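PDB 1GUT: molybdenum-pterin-binding protein 2 from Clostridium pasteurianum, which binds molybdenum, taken up as the oxyanion molybdate, and belongs to the molbindins, small oligomeric proteins built on the Mop fold. Local coordinates for residues G11-L16 with E51-T56; T22-L27 with K34-I39. All coordinates share one frame; numbering follows the deposited sequence.

Interaction 1 (G11-L16 with E51-T56); sequences GKVVGL and EGAELT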
ATOM      1  N   GLY A  11     -19.846  -1.123  -8.787  1.00 13.72           N
ATOM      2  CA  GLY A  11     -19.685  -1.587 -10.148  1.00 15.56           C
ATOM      3  C   GLY A  11     -20.164  -2.995 -10.335  1.00 15.42           C
ATOM      4  O   GLY A  11     -20.665  -3.605  -9.406  1.00 17.01           O
ATOM      5  N   LYS A  12     -20.003  -3.490 -11.552  1.00 14.71           N
ATOM      6  CA  LYS A  12     -20.435  -4.825 -11.896  1.00 14.29           C
ATOM      7  C   LYS A  12     -19.203  -5.598 -12.328  1.00 13.62           C
ATOM      8  O   LYS A  12     -18.383  -5.088 -13.086  1.00 12.77           O
ATOM      9  CB  LYS A  12     -21.435  -4.732 -13.054  1.00 15.74           C
ATOM     10  CG  LYS A  12     -21.965  -6.064 -13.497  1.00 18.38           C
ATOM     11  CD  LYS A  12     -23.076  -5.862 -14.542  1.00 21.83           C
ATOM     12  CE  LYS A  12     -23.802  -7.168 -14.862  1.00 24.45           C
ATOM     13  NZ  LYS A  12     -24.734  -7.613 -13.774  1.00 25.67           N
ATOM     14  N   VAL A  13     -19.060  -6.823 -11.835  1.00 12.32           N
ATOM     15  CA  VAL A  13     -17.903  -7.625 -12.210  1.00 12.81           C
ATOM     16  C   VAL A  13     -17.988  -7.993 -13.685  1.00 12.51           C
ATOM     17  O   VAL A  13     -18.983  -8.621 -14.120  1.00 12.88           O
ATOM     18  CB  VAL A  13     -17.806  -8.912 -11.387  1.00 12.82           C
ATOM     19  CG1 VAL A  13     -16.642  -9.728 -11.872  1.00 12.91           C
ATOM     20  CG2 VAL A  13     -17.652  -8.592  -9.888  1.00 13.20           C
ATOM     21  N   VAL A  14     -16.979  -7.597 -14.463  1.00 11.99           N
ATOM     22  CA  VAL A  14     -16.912  -7.938 -15.878  1.00 13.17           C
ATOM     23  C   VAL A  14     -15.759  -8.885 -16.198  1.00 13.65           C
ATOM     24  O   VAL A  14     -15.644  -9.391 -17.323  1.00 16.08           O
ATOM     25  CB  VAL A  14     -16.865  -6.703 -16.810  1.00 13.02           C
ATOM     26  CG1 VAL A  14     -18.163  -5.925 -16.723  1.00 14.66           C
ATOM     27  CG2 VAL A  14     -15.656  -5.783 -16.498  1.00 12.88           C
ATOM     28  N   GLY A  15     -14.895  -9.128 -15.224  1.00 13.49           N
ATOM     29  CA  GLY A  15     -13.787 -10.046 -15.410  1.00 14.35           C
ATOM     30  C   GLY A  15     -13.358 -10.654 -14.091  1.00 13.91           C
ATOM     31  O   GLY A  15     -13.341  -9.988 -13.066  1.00 12.70           O
ATOM     32  N   LEU A  16     -12.989 -11.925 -14.130  1.00 14.02           N
ATOM     33  CA  LEU A  16     -12.505 -12.641 -12.952  1.00 14.20           C
ATOM     34  C   LEU A  16     -11.510 -13.685 -13.405  1.00 14.02           C
ATOM     35  O   LEU A  16     -11.833 -14.518 -14.256  1.00 14.98           O
ATOM     36  CB  LEU A  16     -13.665 -13.296 -12.196  1.00 14.28           C
ATOM     37  CG  LEU A  16     -13.334 -14.127 -10.957  1.00 16.77           C
ATOM     38  CD1 LEU A  16     -12.661 -13.282  -9.888  1.00 17.63           C
ATOM     39  CD2 LEU A  16     -14.634 -14.713 -10.419  1.00 19.38           C
ATOM     40  N   GLU A  51     -18.703 -13.366 -12.029  1.00 17.72           N
ATOM     41  CA  GLU A  51     -18.976 -12.464 -13.138  1.00 18.42           C
ATOM     42  C   GLU A  51     -20.429 -11.991 -13.095  1.00 17.31           C
ATOM     43  O   GLU A  51     -21.352 -12.781 -12.864  1.00 17.33           O
ATOM     44  CB  GLU A  51     -18.561 -13.065 -14.500  1.00 20.32           C
ATOM     45  CG  GLU A  51     -17.068 -12.834 -14.675  1.00 25.23           C
ATOM     46  CD  GLU A  51     -16.543 -13.130 -16.061  1.00 31.10           C
ATOM     47  OE1 GLU A  51     -17.302 -13.669 -16.892  1.00 33.45           O
ATOM     48  OE2 GLU A  51     -15.354 -12.823 -16.299  1.00 34.38           O
ATOM     49  N   GLY A  52     -20.623 -10.685 -13.252  1.00 16.35           N
ATOM     50  CA  GLY A  52     -21.951 -10.114 -13.224  1.00 16.08           C
ATOM     51  C   GLY A  52     -22.401  -9.617 -11.865  1.00 15.73           C
ATOM     52  O   GLY A  52     -23.404  -8.919 -11.764  1.00 16.98           O
ATOM     53  N   ALA A  53     -21.667  -9.962 -10.807  1.00 15.25           N
ATOM     54  CA  ALA A  53     -22.054  -9.526  -9.470  1.00 15.19           C
ATOM     55  C   ALA A  53     -21.916  -8.011  -9.304  1.00 15.17           C
ATOM     56  O   ALA A  53     -21.001  -7.403  -9.871  1.00 16.14           O
ATOM     57  CB  ALA A  53     -21.196 -10.240  -8.398  1.00 15.17           C
ATOM     58  N   GLU A  54     -22.815  -7.411  -8.521  1.00 14.80           N
ATOM     59  CA  GLU A  54     -22.740  -5.962  -8.228  1.00 15.43           C
ATOM     60  C   GLU A  54     -21.971  -5.849  -6.923  1.00 15.59           C
ATOM     61  O   GLU A  54     -22.417  -6.347  -5.895  1.00 16.33           O
ATOM     62  CB  GLU A  54     -24.151  -5.332  -8.113  1.00 16.53           C
ATOM     63  CG  GLU A  54     -24.931  -5.389  -9.420  1.00 20.50           C
ATOM     64  CD  GLU A  54     -26.370  -4.896  -9.279  1.00 26.71           C
ATOM     65  OE1 GLU A  54     -26.812  -4.623  -8.143  1.00 30.57           O
ATOM     66  OE2 GLU A  54     -27.071  -4.791 -10.306  1.00 30.61           O
ATOM     67  N   LEU A  55     -20.795  -5.231  -6.982  1.00 14.71           N
ATOM     68  CA  LEU A  55     -19.911  -5.104  -5.815  1.00 14.49           C
ATOM     69  C   LEU A  55     -19.364  -3.694  -5.722  1.00 13.97           C
ATOM     70  O   LEU A  55     -19.571  -2.899  -6.614  1.00 14.86           O
ATOM     71  CB  LEU A  55     -18.736  -6.099  -5.917  1.00 15.70           C
ATOM     72  CG  LEU A  55     -19.147  -7.573  -5.981  1.00 17.04           C
ATOM     73  CD1 LEU A  55     -17.962  -8.439  -6.360  1.00 17.22           C
ATOM     74  CD2 LEU A  55     -19.756  -7.999  -4.640  1.00 20.26           C
ATOM     75  N   THR A  56     -18.620  -3.399  -4.663  1.00 12.53           N
ATOM     76  CA  THR A  56     -18.072  -2.069  -4.485  1.00 12.27           C
ATOM     77  C   THR A  56     -16.569  -2.123  -4.280  1.00 11.96           C
ATOM     78  O   THR A  56     -16.080  -2.901  -3.454  1.00 13.36           O
ATOM     79  CB  THR A  56     -18.734  -1.435  -3.242  1.00 12.10           C
ATOM     80  OG1 THR A  56     -20.156  -1.350  -3.447  1.00 14.76           O
ATOM     81  CG2 THR A  56     -18.275   0.019  -3.032  1.00 13.55           C
TER
HETATM   82  O   HOH W   1     -26.712  -5.618 -13.462  1.00 46.08           O
HETATM   83  O   HOH W   2     -14.940 -11.308 -18.863  1.00 37.32           O

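Interaction 2 (T22-L27 with K34-I39); sequences TAEVVL and KITSII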
ATOM      1  N   THR A  22      -4.031 -15.555  -5.317  1.00 13.51           N
ATOM      2  CA  THR A  22      -4.804 -14.340  -5.509  1.00 12.79           C
ATOM      3  C   THR A  22      -5.751 -14.505  -6.678  1.00 12.65           C
ATOM      4  O   THR A  22      -5.787 -15.546  -7.338  1.00 13.16           O
ATOM      5  CB  THR A  22      -3.881 -13.147  -5.829  1.00 13.26           C
ATOM      6  OG1 THR A  22      -3.146 -13.433  -7.031  1.00 15.84           O
ATOM      7  CG2 THR A  22      -2.809 -12.969  -4.747  1.00 14.86           C
ATOM      8  N   ALA A  23      -6.556 -13.477  -6.879  1.00 11.56           N
ATOM      9  CA  ALA A  23      -7.507 -13.432  -7.979  1.00 11.07           C
ATOM     10  C   ALA A  23      -7.632 -12.003  -8.427  1.00 10.77           C
ATOM     11  O   ALA A  23      -7.566 -11.086  -7.621  1.00 11.56           O
ATOM     12  CB  ALA A  23      -8.885 -13.948  -7.543  1.00 11.93           C
ATOM     13  N   GLU A  24      -7.829 -11.840  -9.724  1.00  9.89           N
ATOM     14  CA  GLU A  24      -7.984 -10.539 -10.345  1.00 11.08           C
ATOM     15  C   GLU A  24      -9.452 -10.343 -10.667  1.00 11.16           C
ATOM     16  O   GLU A  24     -10.056 -11.144 -11.371  1.00 11.51           O
ATOM     17  CB  GLU A  24      -7.140 -10.447 -11.615  1.00 12.40           C
ATOM     18  CG  GLU A  24      -7.205  -9.058 -12.266  1.00 15.60           C
ATOM     19  CD  GLU A  24      -6.497  -9.020 -13.601  1.00 20.90           C
ATOM     20  OE1 GLU A  24      -5.407  -9.587 -13.695  1.00 23.36           O
ATOM     21  OE2 GLU A  24      -7.021  -8.424 -14.563  1.00 25.86           O
ATOM     22  N   VAL A  25     -10.032  -9.282 -10.136  1.00 10.26           N
ATOM     23  CA  VAL A  25     -11.428  -8.941 -10.332  1.00 10.71           C
ATOM     24  C   VAL A  25     -11.490  -7.609 -11.079  1.00 10.30           C
ATOM     25  O   VAL A  25     -10.857  -6.630 -10.653  1.00 11.24           O
ATOM     26  CB  VAL A  25     -12.121  -8.757  -8.940  1.00 10.41           C
ATOM     27  CG1 VAL A  25     -13.649  -8.516  -9.098  1.00 13.12           C
ATOM     28  CG2 VAL A  25     -11.853  -9.956  -8.041  1.00 11.89           C
ATOM     29  N   VAL A  26     -12.248  -7.547 -12.170  1.00 11.00           N
ATOM     30  CA  VAL A  26     -12.407  -6.295 -12.932  1.00 11.63           C
ATOM     31  C   VAL A  26     -13.855  -5.862 -12.827  1.00 11.58           C
ATOM     32  O   VAL A  26     -14.769  -6.654 -13.102  1.00 11.43           O
ATOM     33  CB  VAL A  26     -11.996  -6.473 -14.417  1.00 12.38           C
ATOM     34  CG1 VAL A  26     -12.070  -5.170 -15.173  1.00 13.72           C
ATOM     35  CG2 VAL A  26     -10.567  -7.036 -14.497  1.00 13.82           C
ATOM     36  N   LEU A  27     -14.059  -4.625 -12.392  1.00 12.02           N
ATOM     37  CA  LEU A  27     -15.391  -4.071 -12.222  1.00 13.12           C
ATOM     38  C   LEU A  27     -15.611  -2.915 -13.176  1.00 13.10           C
ATOM     39  O   LEU A  27     -14.739  -2.064 -13.350  1.00 12.84           O
ATOM     40  CB  LEU A  27     -15.544  -3.468 -10.822  1.00 15.40           C
ATOM     41  CG  LEU A  27     -15.337  -4.244  -9.539  1.00 18.32           C
ATOM     42  CD1 LEU A  27     -15.723  -3.322  -8.373  1.00 21.72           C
ATOM     43  CD2 LEU A  27     -16.224  -5.459  -9.565  1.00 21.06           C
ATOM     44  N   LYS A  34     -13.180   1.067 -15.946  1.00 18.88           N
ATOM     45  CA  LYS A  34     -12.907  -0.167 -15.212  1.00 17.95           C
ATOM     46  C   LYS A  34     -11.991  -0.014 -14.036  1.00 16.50           C
ATOM     47  O   LYS A  34     -11.049   0.776 -14.070  1.00 16.98           O
ATOM     48  CB  LYS A  34     -12.285  -1.221 -16.134  1.00 19.29           C
ATOM     49  CG  LYS A  34     -13.091  -1.453 -17.357  1.00 22.09           C
ATOM     50  CD  LYS A  34     -12.570  -2.565 -18.221  1.00 27.22           C
ATOM     51  CE  LYS A  34     -13.564  -2.747 -19.353  1.00 29.89           C
ATOM     52  NZ  LYS A  34     -14.966  -2.481 -18.868  1.00 32.28           N
ATOM     53  N   ILE A  35     -12.289  -0.780 -12.998  1.00 13.62           N
ATOM     54  CA  ILE A  35     -11.452  -0.822 -11.801  1.00 12.92           C
ATOM     55  C   ILE A  35     -10.996  -2.259 -11.668  1.00 12.44           C
ATOM     56  O   ILE A  35     -11.800  -3.182 -11.722  1.00 12.89           O
ATOM     57  CB  ILE A  35     -12.237  -0.424 -10.528  1.00 13.52           C
ATOM     58  CG1 ILE A  35     -12.585   1.069 -10.554  1.00 17.10           C
ATOM     59  CG2 ILE A  35     -11.420  -0.844  -9.265  1.00 15.36           C
ATOM     60  CD1 ILE A  35     -11.404   1.974 -10.342  1.00 20.35           C
ATOM     61  N   THR A  36      -9.692  -2.449 -11.500  1.00 10.98           N
ATOM     62  CA  THR A  36      -9.082  -3.766 -11.357  1.00 10.90           C
ATOM     63  C   THR A  36      -8.576  -3.927  -9.931  1.00 10.42           C
ATOM     64  O   THR A  36      -7.914  -3.041  -9.378  1.00 10.29           O
ATOM     65  CB  THR A  36      -7.921  -3.900 -12.343  1.00 11.67           C
ATOM     66  OG1 THR A  36      -8.426  -3.740 -13.672  1.00 13.34           O
ATOM     67  CG2 THR A  36      -7.305  -5.306 -12.314  1.00 13.63           C
ATOM     68  N   SER A  37      -8.883  -5.082  -9.357  1.00 10.59           N
ATOM     69  CA  SER A  37      -8.520  -5.408  -7.989  1.00 10.66           C
ATOM     70  C   SER A  37      -7.834  -6.750  -7.931  1.00 10.04           C
ATOM     71  O   SER A  37      -8.245  -7.681  -8.615  1.00 10.64           O
ATOM     72  CB  SER A  37      -9.816  -5.538  -7.178  1.00 11.74           C
ATOM     73  OG  SER A  37      -9.598  -6.041  -5.870  1.00 12.58           O
ATOM     74  N   ILE A  38      -6.772  -6.869  -7.130  1.00  9.42           N
ATOM     75  CA  ILE A  38      -6.155  -8.177  -6.910  1.00 10.71           C
ATOM     76  C   ILE A  38      -6.340  -8.464  -5.427  1.00 11.33           C
ATOM     77  O   ILE A  38      -5.831  -7.722  -4.580  1.00 12.65           O
ATOM     78  CB  ILE A  38      -4.685  -8.226  -7.381  1.00 10.73           C
ATOM     79  CG1 ILE A  38      -4.668  -8.128  -8.898  1.00 12.25           C
ATOM     80  CG2 ILE A  38      -3.960  -9.510  -6.884  1.00 12.73           C
ATOM     81  CD1 ILE A  38      -3.272  -7.981  -9.493  1.00 15.99           C
ATOM     82  N   ILE A  39      -7.130  -9.496  -5.124  1.00 10.90           N
ATOM     83  CA  ILE A  39      -7.437  -9.894  -3.755  1.00 12.40           C
ATOM     84  C   ILE A  39      -7.074 -11.350  -3.554  1.00 11.91           C
ATOM     85  O   ILE A  39      -6.641 -12.021  -4.490  1.00 11.81           O
ATOM     86  CB  ILE A  39      -8.943  -9.683  -3.428  1.00 13.85           C
ATOM     87  CG1 ILE A  39      -9.812 -10.459  -4.414  1.00 14.58           C
ATOM     88  CG2 ILE A  39      -9.305  -8.210  -3.442  1.00 15.36           C
ATOM     89  CD1 ILE A  39     -11.325 -10.412  -4.127  1.00 16.92           C
TER

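Interaction 1 (G11-L16 with E51-T56)
The backbone of Val13 is held at both its N and its O by the 51-56 segment: its N donates to Ala53 O at 2.8 Å, and its O accepts from Gly52 N at 2.8 Å. The first bond lies in the plane of the Ala53 carbonyl, whereas Gly52 N approaches Val13 O from about 25° above the carbonyl plane. Two residues earlier, Gly11 and Leu55 form an antiparallel hydrogen-bonded pair, with Gly11 N held to Leu55 O at 2.8 Å nearly along the C=O axis and Leu55 N returning a bond to Gly11 O. Lys12 and Glu54, the non-hydrogen-bonded pair next to it, put their side chains on the sheet face opposite Leu55. The Lys12 chain runs extended from a CG anti to the backbone N, then bends at its last torsion (chi4 74°), which brings NZ within 2.7 Å of Gly52 O, in the carbonyl plane and on a lone pair. At the positive phi of Gly52 (93°) a CB would be jammed against the carbonyl O of Glu51, so the position calls for glycine. A water 2.8 Å from Lys12 NZ reaches on, more loosely, to Glu54 OE2. On the side of Leu55, Val13 CG2, beside its backbone N, meets Leu55 CD1 at 3.5 Å, the two side chains crossing obliquely, while Ala53 CB lies slightly farther off. Glu51 stretches past Val13 CG1 toward the classic beta bulge made by Val14 and Gly15; its OE2 makes a weak bond to Leu16 N at 3.3 Å, and a water joins the same OE2 to Val14 O. Strand 8-18 is edged here by strand 54-58 and the loop that leads into it. Its other edge bonds to strand 22-29, where Leu16 packs on Val25, and beyond Leu55, Thr56 pairs with a strand of the second subunit.

Interaction 2 (T22-L27 with K34-I39)
Ile35 O is held twice from segment 22-27: Leu27 N donates to it at 2.8 Å in an almost straight bond (175° at the hydrogen) running nearly along the C=O axis. The CA-H of Val26 adds a weaker contact, with Val26 CA 3.4 Å from Ile35 O. Leu27 O returns the pairing by accepting from Ile35 N, with Lys34 CA coming up beside it. The same alternation repeats at Val25 with Ser37 and at Ala23 with Ile39, giving six backbone bonds in regular antiparallel register. Strands 22-29 and 34-40 are the two arms of a beta hairpin in the Mop (TOBE) domain, a member of the OB clan. On one face Val25 CG2 touches Ile39 CD1 at 4.0 Å; Ile39 reaches it with CG1 in the crowded position between the backbone N and carbonyl carbon (chi1 57°). Val44 of helix 41-47 covers Ala23 and Ile39 on this face. On the other, the extended Glu24 chain lays its CG against Thr36 CG2 at 3.8 Å, and Val26 lies side by side with Thr36, its CG2 near OG1. Thr22 CB meets Ile38 CG2 obliquely at 3.8 Å. Ser37 OG, anti to its own backbone N, hydrogen-bonds Val64 O of the second subunit, and Asn7 OD1 of that subunit accepts from Thr36 N.

Overall arrangement
Interactions 1 and 2 are neighbouring parts of one antiparallel sheet with strand order 34-40, 22-29, 8-18, 54-58, and their centres lie about 9 Å apart. Strands 8-18 and 22-29 join them directly: Val14 N is 2.8 Å from Val26 O, and Gly15 O is 2.8 Å from Val26 N, probable hydrogen bonds at the bulge. Val13 CG2 packs on Leu27 CD2 at 3.5 Å, so apolar side chains from both contacts meet on one face. Both contacts touch the second subunit. Molybdate is absent from this apo structure; the entry contains magnesium ions, one of them about 10 Å from the side chain of Ile38 in interaction 2, too far for that residue to coordinate it.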